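Local coordinates for protein gamma-hexachlorocyclohexane dehydrochlorinase (Novosphingobium barchaimii LL02, PDB 5KVB) that probably catalyses the stepwise dehydrochlorination of the pollutant lindane, removing two molecules of hydrogen chloride to give a tetrachlorocyclohexadiene, at residues 64-67 against 68-72. Residues are numbered along the deposited sequence; the frame is centred on the assembly and turned at random.
Sequences LDLV and NNVVW
Leu64 O is gripped twice by Asn68, from opposite faces of the carbonyl plane. Asn68 N lies 2.9 Å from Leu64 O, an ordinary helical bond. The Asn68 side chain folds back to set its ND2 3.0 Å from Leu64 O, 38° above that plane. ND2 also bonds Glu36 of helix 36-40, so the amide ties two helices together. Two residues on, Leu66 O accepts both Val70 N, at the usual four-residue step, and Val71 N, at five; Val67 O then receives Trp72 N at 2.8 Å, also five ahead. This wider turn brings the indole alongside Val67. With CG2 in the tight position between its own N and carbonyl carbon (CG1 chi1 -68°), Val67 sets that methyl 3.7 Å from the centroid of the Trp72 six-membered ring, a CH-pi contact over the face. The indole NE1 bonds Val31 O, and Arg34 makes a cation-pi contact with the ring. An alanine in place of Trp72 would probably take away the ring face against Val67 CG2 and leave Val31 O without the indole N-H. Leu66 CD1 packs 3.9 Å from Val70 CB. The pi-type turn falls late in helix 59-71 of an NTF2-like cone, the side chain of Trp72 about 7 Å from that of Asp32, probably an active-site residue.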
# COMPACT_ATOMS: atom_id res chain seq x y z
N LEU A 64 22.09 -1.05 11.39
CA LEU A 64 22.37 0.34 11.75
C LEU A 64 23.65 0.86 11.10
O LEU A 64 23.74 2.04 10.73
CB LEU A 64 22.43 0.50 13.27
CG LEU A 64 21.08 0.29 13.97
CD1 LEU A 64 21.20 0.55 15.47
CD2 LEU A 64 20.00 1.17 13.35
N ASP A 65 24.64 -0.00 10.93
CA ASP A 65 25.86 0.37 10.22
C ASP A 65 25.57 0.75 8.77
O ASP A 65 26.05 1.77 8.26
CB ASP A 65 26.87 -0.77 10.27
CG ASP A 65 28.24 -0.36 9.77
OD1 ASP A 65 28.71 0.74 10.14
OD2 ASP A 65 28.85 -1.14 9.00
N LEU A 66 24.77 -0.07 8.11
CA LEU A 66 24.39 0.18 6.72
C LEU A 66 23.67 1.51 6.55
O LEU A 66 24.00 2.29 5.66
CB LEU A 66 23.50 -0.96 6.20
CG LEU A 66 22.88 -0.75 4.81
CD1 LEU A 66 23.97 -0.60 3.74
CD2 LEU A 66 21.92 -1.88 4.47
N VAL A 67 22.68 1.79 7.39
CA VAL A 67 21.92 3.02 7.18
C VAL A 67 22.72 4.25 7.65
O VAL A 67 22.73 5.27 6.96
CB VAL A 67 20.53 2.97 7.86
CG1 VAL A 67 19.66 1.95 7.15
CG2 VAL A 67 20.63 2.65 9.33
N ASN A 68 23.43 4.17 8.77
CA ASN A 68 24.19 5.35 9.23
C ASN A 68 25.39 5.73 8.36
O ASN A 68 25.73 6.92 8.26
CB ASN A 68 24.69 5.14 10.66
CG ASN A 68 23.65 5.51 11.69
OD1 ASN A 68 23.35 6.69 11.90
ND2 ASN A 68 23.09 4.51 12.36
N ASN A 69 26.03 4.74 7.74
CA ASN A 69 27.29 4.98 7.03
C ASN A 69 27.19 4.97 5.50
O ASN A 69 27.96 5.65 4.82
CB ASN A 69 28.33 3.95 7.47
CG ASN A 69 28.67 4.05 8.95
OD1 ASN A 69 28.95 5.14 9.46
ND2 ASN A 69 28.63 2.92 9.64
N VAL A 70 26.25 4.21 4.96
CA VAL A 70 26.10 4.12 3.51
C VAL A 70 24.85 4.84 3.01
O VAL A 70 24.93 5.67 2.12
CB VAL A 70 26.06 2.65 3.03
CG1 VAL A 70 25.96 2.58 1.51
CG2 VAL A 70 27.29 1.89 3.51
N VAL A 71 23.69 4.54 3.60
CA VAL A 71 22.44 5.04 3.03
C VAL A 71 22.09 6.46 3.44
O VAL A 71 21.98 7.34 2.58
CB VAL A 71 21.26 4.11 3.38
CG1 VAL A 71 19.98 4.65 2.76
CG2 VAL A 71 21.54 2.70 2.87
N TRP A 72 21.91 6.71 4.74
CA TRP A 72 21.44 8.02 5.20
C TRP A 72 22.34 9.19 4.76
O TRP A 72 21.83 10.24 4.39
CB TRP A 72 21.24 8.04 6.73
CG TRP A 72 20.06 7.18 7.22
CD1 TRP A 72 19.01 6.74 6.47
CD2 TRP A 72 19.82 6.70 8.56
NE1 TRP A 72 18.14 6.01 7.25
CE2 TRP A 72 18.62 5.97 8.53
CE3 TRP A 72 20.52 6.80 9.77
CZ2 TRP A 72 18.09 5.35 9.67
CZ3 TRP A 72 19.99 6.19 10.90
CH2 TRP A 72 18.79 5.48 10.84